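Local coordinates for protein Per a 4 allergen (Periplaneta americana, PDB 3EBW) that is a major cockroach allergen recognised by IgE and, as a lipocalin, probably carries small ligands in the calyx of its beta barrel, at residues T8-L13 against Y95-T100; I107-L112 against H119-A124; T16-T21 against D42-D47. All coordinates share one frame; numbering follows the deposited sequence.

Contact 1: residues T8-L13 against Y95-T100; sequences TSFTGL and YFMVGT. Unlike the reference sequence in segment 95-100: V98 (reference Ile).
F10 reaches from the N-terminal loop across the end of the strand. Its CB lies 3.3 Å from M97 O, and CG stands anti to the backbone N (chi1 -177°), which lays the ring alongside the selenomethionine side chain. One side of the ring, CD2 and CE2, rests on M97 CG, with CE2 at 3.5 Å. On the other side CD1 passes 4.0 Å from G99 CA and CE1 follows the T100 backbone; at the tip, CZ meets T100 CG2 at 3.5 Å. M97 bends at chi2 and chi3, bringing SE 5.5 Å from the F10 ring centroid in an oblique Met-aromatic contact, while its CE ends 3.8 Å from L13 CD1. T8 OG1 donates to M97 O over 3.0 Å, from above the carbonyl plane, and also accepts a weak bond from F10 N; T8 CG2 comes up to the edge of F96. V98 and G99 form a classic beta bulge opposite I107, at the end of the strand where F10 packs. Ahead of the first lipocalin-barrel strand, 20-27, this loop packs crosswise beside the last residues of strand 93-100, which lies between strands 80-83 and 106-112, and its L13 pairs by backbone with E78 just before strand 80-83.

Contact 2: residues I107-L112 against H119-A124; sequences IVAGCL and HLYWIA
W122 O is gripped twice from the opposite strand: V108 N donates to it over 3.1 Å (154° at the hydrogen), and the CA-H of I107 adds a weaker contact, CA to O 3.4 Å. The return bond, W122 N to V108 O, is shorter and straighter at 2.9 Å and 167°. One step along, the same exchange recurs between G110 and L120, with G110 N to L120 O at 3.1 Å and L120 N to G110 O at 2.9 Å. All four donors lie in the planes of the carbonyls they meet, as expected of regular antiparallel pairing, and the non-hydrogen-bonded pairs I107-I123 and A109-Y121 fall between. On the face carrying A109 and Y121, the methyl CB of A109 sits over the tyrosine ring, 4.1 Å from its centroid, a CH-pi contact; I107 CD1 approaches the edge of the same ring. The other face carries W122, whose chi1 of -68° sets CG beside its own N and swings the six-membered ring back across the partner strand, CZ3 coming 3.4 Å from G110 N where no side chain intervenes. L120 CB covers one face of the indole, offset toward the rim. L112 CD1 crosses at nearly a right angle to touch L120 CG at 3.4 Å and nears the indole edge. This is a beta-hairpin of the lipocalin barrel. W122, on the face turned away from the helix and so probably inward, touches Y95, E24 and R27, whereas I107, Y121 and I123 pack outward against helix 132-142; C111 ties its strand to the N terminus through the disulfide to C4, and strands 93-100 and 20-27 flank the pair.

Contact 3: residues T16-T21 against D42-D47; sequences TKYVGT and DKYTLD
The rings of Y18 and Y44 meet T-shaped, the edge of Y18 directed at one face of Y44, with planes at 78° and centroids 5.0 Å apart. CD2 and CE2 of Y18 do the touching, CE2 standing 3.4 Å from Y44 CE2 and CD2 lying over the face toward its rim; G20 O sits at the edge of the Y44 ring. Y18 is put there by CG anti to its backbone N (chi1 -158°) and anchored at its far end by a hydrogen bond between its OH and S106 OG, while W22 stacks on its ring. The backbones join at G20 and Y44, which exchange two nearly straight bonds: G20 N to Y44 O at 2.7 Å, on a carbonyl lone pair, and Y44 N to G20 O at 2.5 Å. Beyond this pair T21 OG1 touches K43 CD at 3.3 Å, and at the other end V19 CG2 rests 4.0 Å from L46 CB. A type I turn, T16 to V19, delivers the chain into the strand, whose G20-T21-W22 is the lipocalin G-x-W motif. Strand 20-27 opens here against strand 40-46, which pairs on its other edge with strand 52-59, where I52 and V54 also pack on Y44.

Overall arrangement
All three contacts reach one curled antiparallel sheet, the lipocalin barrel. Contacts 1 and 2, with centres 11 Å apart, share the seam of strands 93-100 and 106-112, where G99 O lies 2.7 Å from I107 N and F96 N lies 2.8 Å from A109 O, both probable hydrogen bonds. Y18 of contact 3 touches both others: M97 CE of contact 1 packs 3.3 Å from Y18 CE1, and V108 CG2 of contact 2 lies 4.0 Å from Y18 OH. The side chains of W122 and D42 each come within about 3 Å of a bound polyethylene glycol fragment (PE4), probably from the crystallisation liquor, consistent with a barrel pocket that could hold a natural ligand.

Contact 1: residues T8-L13 against Y95-T100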
loop_
_atom_site.group_PDB
_atom_site.type_symbol
_atom_site.label_atom_id
_atom_site.label_comp_id
_atom_site.label_asym_id
_atom_site.label_seq_id
_atom_site.Cartn_x
_atom_site.Cartn_y
_atom_site.Cartn_z
ATOM N N THR A 8 12.704 -16.313 -7.221
ATOM C CA THR A 8 11.787 -17.427 -7.027
ATOM C C THR A 8 12.702 -18.630 -7.155
ATOM O O THR A 8 13.669 -18.601 -7.913
ATOM C CB THR A 8 10.639 -17.444 -8.098
ATOM O OG1 THR A 8 9.935 -18.689 -8.036
ATOM C CG2 THR A 8 11.182 -17.232 -9.494
ATOM N N SER A 9 12.423 -19.662 -6.379
ATOM C CA SER A 9 13.245 -20.858 -6.389
ATOM C C SER A 9 12.299 -22.027 -6.512
ATOM O O SER A 9 12.536 -23.111 -5.985
ATOM C CB SER A 9 14.018 -20.973 -5.076
ATOM O OG SER A 9 13.143 -21.340 -4.010
ATOM N N PHE A 10 11.201 -21.785 -7.203
ATOM C CA PHE A 10 10.176 -22.791 -7.400
ATOM C C PHE A 10 10.509 -23.441 -8.734
ATOM O O PHE A 10 11.307 -22.894 -9.500
ATOM C CB PHE A 10 8.825 -22.071 -7.447
ATOM C CG PHE A 10 7.639 -22.976 -7.576
ATOM C CD1 PHE A 10 7.178 -23.701 -6.493
ATOM C CD2 PHE A 10 6.944 -23.057 -8.780
ATOM C CE1 PHE A 10 6.039 -24.495 -6.595
ATOM C CE2 PHE A 10 5.812 -23.845 -8.899
ATOM C CZ PHE A 10 5.351 -24.569 -7.799
ATOM N N THR A 11 9.934 -24.614 -8.991
ATOM C CA THR A 11 10.127 -25.323 -10.258
ATOM C C THR A 11 9.075 -26.393 -10.360
ATOM O O THR A 11 8.396 -26.701 -9.375
ATOM C CB THR A 11 11.439 -26.080 -10.358
ATOM O OG1 THR A 11 11.444 -27.096 -9.350
ATOM C CG2 THR A 11 12.636 -25.153 -10.213
ATOM N N GLY A 12 8.973 -26.978 -11.555
ATOM C CA GLY A 12 8.003 -28.028 -11.798
ATOM C C GLY A 12 6.610 -27.455 -11.935
ATOM O O GLY A 12 5.623 -28.164 -11.747
ATOM N N LEU A 13 6.537 -26.165 -12.262
ATOM C CA LEU A 13 5.265 -25.483 -12.413
ATOM C C LEU A 13 4.431 -26.173 -13.492
ATOM O O LEU A 13 4.911 -26.450 -14.575
ATOM C CB LEU A 13 5.492 -24.004 -12.765
ATOM C CG LEU A 13 4.222 -23.193 -13.073
ATOM C CD1 LEU A 13 3.276 -23.205 -11.877
ATOM C CD2 LEU A 13 4.615 -21.791 -13.473
ATOM N N TYR A 95 4.551 -13.396 -15.378
ATOM C CA TYR A 95 4.456 -13.518 -13.922
ATOM C C TYR A 95 5.290 -14.699 -13.393
ATOM O O TYR A 95 5.350 -15.768 -14.027
ATOM C CB TYR A 95 2.998 -13.764 -13.538
ATOM C CG TYR A 95 2.079 -12.643 -13.907
ATOM C CD1 TYR A 95 1.866 -11.591 -13.026
ATOM C CD2 TYR A 95 1.426 -12.628 -15.125
ATOM C CE1 TYR A 95 1.021 -10.550 -13.348
ATOM C CE2 TYR A 95 0.583 -11.598 -15.464
ATOM C CZ TYR A 95 0.379 -10.560 -14.573
ATOM O OH TYR A 95 -0.479 -9.531 -14.875
ATOM N N PHE A 96 5.900 -14.516 -12.223
ATOM C CA PHE A 96 6.732 -15.539 -11.578
ATOM C C PHE A 96 5.957 -16.313 -10.538
ATOM O O PHE A 96 5.322 -15.732 -9.707
ATOM C CB PHE A 96 7.935 -14.882 -10.916
ATOM C CG PHE A 96 8.837 -14.208 -11.883
ATOM C CD1 PHE A 96 10.052 -14.780 -12.236
ATOM C CD2 PHE A 96 8.436 -13.038 -12.521
ATOM C CE1 PHE A 96 10.845 -14.192 -13.218
ATOM C CE2 PHE A 96 9.220 -12.449 -13.501
ATOM C CZ PHE A 96 10.427 -13.026 -13.850
HETATM N N MSE A 97 6.013 -17.635 -10.581
HETATM C CA MSE A 97 5.308 -18.436 -9.609
HETATM C C MSE A 97 6.253 -18.601 -8.446
HETATM O O MSE A 97 7.069 -19.500 -8.453
HETATM C CB MSE A 97 4.996 -19.795 -10.190
HETATM C CG MSE A 97 4.330 -20.702 -9.216
HETATM SE SE MSE A 97 2.704 -19.887 -8.572
HETATM C CE MSE A 97 1.459 -20.553 -9.909
ATOM N N VAL A 98 6.157 -17.738 -7.443
ATOM C CA VAL A 98 7.042 -17.818 -6.285
ATOM C C VAL A 98 6.875 -19.069 -5.418
ATOM O O VAL A 98 7.853 -19.574 -4.855
ATOM C CB VAL A 98 6.863 -16.582 -5.416
ATOM C CG1 VAL A 98 7.705 -16.683 -4.146
ATOM C CG2 VAL A 98 7.228 -15.359 -6.225
ATOM N N GLY A 99 5.648 -19.571 -5.306
ATOM C CA GLY A 99 5.424 -20.757 -4.505
ATOM C C GLY A 99 3.978 -21.206 -4.405
ATOM O O GLY A 99 3.083 -20.405 -4.143
ATOM N N THR A 100 3.735 -22.495 -4.605
ATOM C CA THR A 100 2.379 -23.005 -4.503
ATOM C C THR A 100 2.277 -24.525 -4.286
ATOM O O THR A 100 3.198 -25.275 -4.591
ATOM C CB THR A 100 1.574 -22.646 -5.740
ATOM O OG1 THR A 100 0.233 -23.107 -5.559
ATOM C CG2 THR A 100 2.168 -23.312 -6.989
#

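Contact 2: residues I107-L112 against H119-A124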
loop_
_atom_site.group_PDB
_atom_site.type_symbol
_atom_site.label_atom_id
_atom_site.label_comp_id
_atom_site.label_asym_id
_atom_site.label_seq_id
_atom_site.Cartn_x
_atom_site.Cartn_y
_atom_site.Cartn_z
ATOM N N ILE A 107 1.514 -18.263 -3.965
ATOM C CA ILE A 107 2.093 -16.932 -4.052
ATOM C C ILE A 107 2.732 -16.655 -5.437
ATOM O O ILE A 107 3.732 -17.240 -5.813
ATOM C CB ILE A 107 3.048 -16.610 -2.780
ATOM C CG1 ILE A 107 4.431 -16.201 -3.217
ATOM C CG2 ILE A 107 3.089 -17.774 -1.770
ATOM C CD1 ILE A 107 4.485 -14.849 -3.805
ATOM N N VAL A 108 2.079 -15.769 -6.195
ATOM C CA VAL A 108 2.466 -15.337 -7.537
ATOM C C VAL A 108 3.001 -13.921 -7.450
ATOM O O VAL A 108 2.694 -13.228 -6.495
ATOM C CB VAL A 108 1.241 -15.320 -8.486
ATOM C CG1 VAL A 108 1.482 -14.394 -9.672
ATOM C CG2 VAL A 108 0.980 -16.688 -9.009
ATOM N N ALA A 109 3.772 -13.472 -8.440
ATOM C CA ALA A 109 4.328 -12.124 -8.399
ATOM C C ALA A 109 4.750 -11.601 -9.766
ATOM O O ALA A 109 5.234 -12.348 -10.594
ATOM C CB ALA A 109 5.512 -12.077 -7.441
ATOM N N GLY A 110 4.562 -10.303 -9.988
ATOM C CA GLY A 110 4.922 -9.701 -11.250
ATOM C C GLY A 110 5.182 -8.231 -11.037
ATOM O O GLY A 110 5.495 -7.800 -9.935
ATOM N N CYS A 111 5.050 -7.463 -12.108
ATOM C CA CYS A 111 5.274 -6.037 -12.086
ATOM C C CYS A 111 4.023 -5.398 -12.662
ATOM O O CYS A 111 3.151 -6.100 -13.149
ATOM C CB CYS A 111 6.486 -5.724 -12.938
ATOM S SG CYS A 111 7.997 -6.563 -12.344
ATOM N N LEU A 112 3.893 -4.081 -12.591
ATOM C CA LEU A 112 2.692 -3.475 -13.133
ATOM C C LEU A 112 3.031 -2.329 -14.055
ATOM O O LEU A 112 3.805 -1.447 -13.698
ATOM C CB LEU A 112 1.753 -3.039 -11.996
ATOM C CG LEU A 112 0.990 -4.200 -11.318
ATOM C CD1 LEU A 112 0.270 -3.687 -10.096
ATOM C CD2 LEU A 112 -0.016 -4.853 -12.287
ATOM N N HIS A 119 7.841 -4.301 -7.610
ATOM C CA HIS A 119 7.350 -5.668 -7.622
ATOM C C HIS A 119 6.040 -5.790 -6.858
ATOM O O HIS A 119 5.801 -5.057 -5.897
ATOM C CB HIS A 119 8.380 -6.611 -7.013
ATOM C CG HIS A 119 9.623 -6.749 -7.833
ATOM N ND1 HIS A 119 10.534 -7.761 -7.637
ATOM C CD2 HIS A 119 10.089 -6.009 -8.869
ATOM C CE1 HIS A 119 11.507 -7.644 -8.523
ATOM N NE2 HIS A 119 11.261 -6.592 -9.283
ATOM N N LEU A 120 5.185 -6.718 -7.274
ATOM C CA LEU A 120 3.906 -6.906 -6.600
ATOM C C LEU A 120 3.720 -8.373 -6.250
ATOM O O LEU A 120 3.884 -9.237 -7.109
ATOM C CB LEU A 120 2.742 -6.459 -7.508
ATOM C CG LEU A 120 2.531 -5.018 -8.011
ATOM C CD1 LEU A 120 2.377 -4.065 -6.858
ATOM C CD2 LEU A 120 3.693 -4.585 -8.834
ATOM N N TYR A 121 3.388 -8.672 -4.999
ATOM C CA TYR A 121 3.138 -10.074 -4.630
ATOM C C TYR A 121 1.652 -10.273 -4.382
ATOM O O TYR A 121 1.002 -9.399 -3.843
ATOM C CB TYR A 121 3.926 -10.493 -3.379
ATOM C CG TYR A 121 5.415 -10.548 -3.604
ATOM C CD1 TYR A 121 6.096 -11.763 -3.580
ATOM C CD2 TYR A 121 6.134 -9.391 -3.870
ATOM C CE1 TYR A 121 7.444 -11.826 -3.808
ATOM C CE2 TYR A 121 7.480 -9.439 -4.105
ATOM C CZ TYR A 121 8.141 -10.663 -4.069
ATOM O OH TYR A 121 9.505 -10.712 -4.251
ATOM N N TRP A 122 1.127 -11.422 -4.802
ATOM C CA TRP A 122 -0.282 -11.752 -4.629
ATOM C C TRP A 122 -0.352 -13.119 -3.949
ATOM O O TRP A 122 0.155 -14.108 -4.461
ATOM C CB TRP A 122 -0.981 -11.763 -5.991
ATOM C CG TRP A 122 -1.091 -10.396 -6.648
ATOM C CD1 TRP A 122 -1.948 -9.391 -6.298
ATOM C CD2 TRP A 122 -0.328 -9.887 -7.767
ATOM N NE1 TRP A 122 -1.772 -8.287 -7.125
ATOM C CE2 TRP A 122 -0.785 -8.569 -8.029
ATOM C CE3 TRP A 122 0.690 -10.412 -8.561
ATOM C CZ2 TRP A 122 -0.264 -7.779 -9.049
ATOM C CZ3 TRP A 122 1.213 -9.607 -9.584
ATOM C CH2 TRP A 122 0.731 -8.306 -9.810
ATOM N N ILE A 123 -0.941 -13.165 -2.765
ATOM C CA ILE A 123 -1.045 -14.423 -2.030
ATOM C C ILE A 123 -2.452 -14.908 -2.312
ATOM O O ILE A 123 -3.404 -14.153 -2.152
ATOM C CB ILE A 123 -0.797 -14.194 -0.491
ATOM C CG1 ILE A 123 0.690 -13.895 -0.224
ATOM C CG2 ILE A 123 -1.143 -15.434 0.292
ATOM C CD1 ILE A 123 1.220 -12.669 -0.919
ATOM N N ALA A 124 -2.587 -16.156 -2.755
ATOM C CA ALA A 124 -3.904 -16.693 -3.126
ATOM C C ALA A 124 -4.306 -18.049 -2.530
ATOM O O ALA A 124 -3.486 -18.788 -2.016
ATOM C CB ALA A 124 -4.002 -16.747 -4.657
#

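Contact 3: residues T16-T21 against D42-D47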
loop_
_atom_site.group_PDB
_atom_site.type_symbol
_atom_site.label_atom_id
_atom_site.label_comp_id
_atom_site.label_asym_id
_atom_site.label_seq_id
_atom_site.Cartn_x
_atom_site.Cartn_y
_atom_site.Cartn_z
ATOM N N THR A 16 -1.521 -26.651 -15.399
ATOM C CA THR A 16 -2.679 -27.490 -15.574
ATOM C C THR A 16 -3.171 -27.836 -14.183
ATOM O O THR A 16 -4.363 -27.979 -13.965
ATOM C CB THR A 16 -2.318 -28.753 -16.344
ATOM O OG1 THR A 16 -1.488 -28.392 -17.453
ATOM C CG2 THR A 16 -3.570 -29.421 -16.877
ATOM N N LYS A 17 -2.242 -27.961 -13.241
ATOM C CA LYS A 17 -2.588 -28.266 -11.856
ATOM C C LYS A 17 -3.017 -26.989 -11.130
ATOM O O LYS A 17 -3.414 -27.024 -9.965
ATOM C CB LYS A 17 -1.388 -28.868 -11.124
ATOM C CG LYS A 17 -1.084 -30.322 -11.442
ATOM C CD LYS A 17 0.110 -30.785 -10.614
ATOM C CE LYS A 17 0.436 -32.246 -10.805
ATOM N NZ LYS A 17 1.746 -32.540 -10.164
ATOM N N TYR A 18 -2.924 -25.862 -11.829
ATOM C CA TYR A 18 -3.281 -24.572 -11.264
ATOM C C TYR A 18 -4.717 -24.244 -11.608
ATOM O O TYR A 18 -5.233 -23.202 -11.232
ATOM C CB TYR A 18 -2.374 -23.488 -11.830
ATOM C CG TYR A 18 -2.313 -22.269 -10.949
ATOM C CD1 TYR A 18 -1.616 -22.296 -9.743
ATOM C CD2 TYR A 18 -2.988 -21.101 -11.297
ATOM C CE1 TYR A 18 -1.594 -21.199 -8.910
ATOM C CE2 TYR A 18 -2.973 -20.004 -10.474
ATOM C CZ TYR A 18 -2.278 -20.051 -9.274
ATOM O OH TYR A 18 -2.301 -18.960 -8.429
ATOM N N VAL A 19 -5.350 -25.134 -12.360
ATOM C CA VAL A 19 -6.733 -24.950 -12.756
ATOM C C VAL A 19 -7.576 -24.663 -11.519
ATOM O O VAL A 19 -7.201 -25.032 -10.408
ATOM C CB VAL A 19 -7.259 -26.217 -13.501
ATOM C CG1 VAL A 19 -8.731 -26.464 -13.183
ATOM C CG2 VAL A 19 -7.084 -26.034 -15.015
ATOM N N GLY A 20 -8.702 -23.986 -11.710
ATOM C CA GLY A 20 -9.556 -23.688 -10.579
ATOM C C GLY A 20 -9.778 -22.219 -10.225
ATOM O O GLY A 20 -9.506 -21.313 -11.018
ATOM N N THR A 21 -10.293 -21.999 -9.014
ATOM C CA THR A 21 -10.603 -20.662 -8.518
ATOM C C THR A 21 -9.727 -20.271 -7.352
ATOM O O THR A 21 -9.794 -20.865 -6.278
ATOM C CB THR A 21 -12.067 -20.568 -8.081
ATOM O OG1 THR A 21 -12.906 -20.746 -9.228
ATOM C CG2 THR A 21 -12.358 -19.209 -7.457
ATOM N N ASP A 42 -9.245 -15.138 -9.303
ATOM C CA ASP A 42 -8.936 -15.475 -10.692
ATOM C C ASP A 42 -9.392 -16.931 -10.870
ATOM O O ASP A 42 -9.219 -17.757 -9.963
ATOM C CB ASP A 42 -7.432 -15.334 -10.964
ATOM C CG ASP A 42 -6.989 -13.884 -11.100
ATOM O OD1 ASP A 42 -6.941 -13.366 -12.233
ATOM O OD2 ASP A 42 -6.691 -13.254 -10.071
ATOM N N LYS A 43 -10.019 -17.230 -12.003
ATOM C CA LYS A 43 -10.477 -18.594 -12.271
ATOM C C LYS A 43 -9.763 -19.139 -13.481
ATOM O O LYS A 43 -9.751 -18.492 -14.543
ATOM C CB LYS A 43 -11.979 -18.653 -12.533
ATOM C CG LYS A 43 -12.418 -19.996 -13.082
ATOM C CD LYS A 43 -13.660 -20.537 -12.383
ATOM C CE LYS A 43 -14.945 -19.842 -12.829
ATOM N NZ LYS A 43 -16.112 -20.232 -11.969
ATOM N N TYR A 44 -9.149 -20.314 -13.309
ATOM C CA TYR A 44 -8.425 -20.984 -14.394
ATOM C C TYR A 44 -9.217 -22.198 -14.871
ATOM O O TYR A 44 -9.629 -23.062 -14.095
ATOM C CB TYR A 44 -7.022 -21.373 -13.951
ATOM C CG TYR A 44 -6.125 -20.184 -13.796
ATOM C CD1 TYR A 44 -5.272 -19.784 -14.821
ATOM C CD2 TYR A 44 -6.094 -19.467 -12.596
ATOM C CE1 TYR A 44 -4.393 -18.699 -14.646
ATOM C CE2 TYR A 44 -5.230 -18.399 -12.415
ATOM C CZ TYR A 44 -4.382 -18.028 -13.435
ATOM O OH TYR A 44 -3.477 -17.036 -13.214
ATOM N N THR A 45 -9.417 -22.222 -16.178
ATOM C CA THR A 45 -10.200 -23.232 -16.851
ATOM C C THR A 45 -9.439 -23.781 -18.036
ATOM O O THR A 45 -8.861 -23.020 -18.824
ATOM C CB THR A 45 -11.481 -22.579 -17.333
ATOM O OG1 THR A 45 -12.305 -22.309 -16.193
ATOM C CG2 THR A 45 -12.189 -23.419 -18.358
ATOM N N LEU A 46 -9.426 -25.107 -18.150
ATOM C CA LEU A 46 -8.754 -25.789 -19.253
ATOM C C LEU A 46 -9.758 -26.179 -20.348
ATOM O O LEU A 46 -10.585 -27.056 -20.150
ATOM C CB LEU A 46 -8.050 -27.038 -18.727
ATOM C CG LEU A 46 -7.665 -28.073 -19.787
ATOM C CD1 LEU A 46 -6.658 -27.519 -20.813
ATOM C CD2 LEU A 46 -7.100 -29.277 -19.059
ATOM N N ASP A 47 -9.701 -25.516 -21.495
ATOM C CA ASP A 47 -10.594 -25.838 -22.609
ATOM C C ASP A 47 -10.178 -27.135 -23.299
ATOM O O ASP A 47 -9.061 -27.635 -23.096
ATOM C CB ASP A 47 -10.573 -24.717 -23.634
ATOM C CG ASP A 47 -10.749 -23.363 -23.002
ATOM O OD1 ASP A 47 -11.387 -23.299 -21.924
ATOM O OD2 ASP A 47 -10.261 -22.374 -23.594
#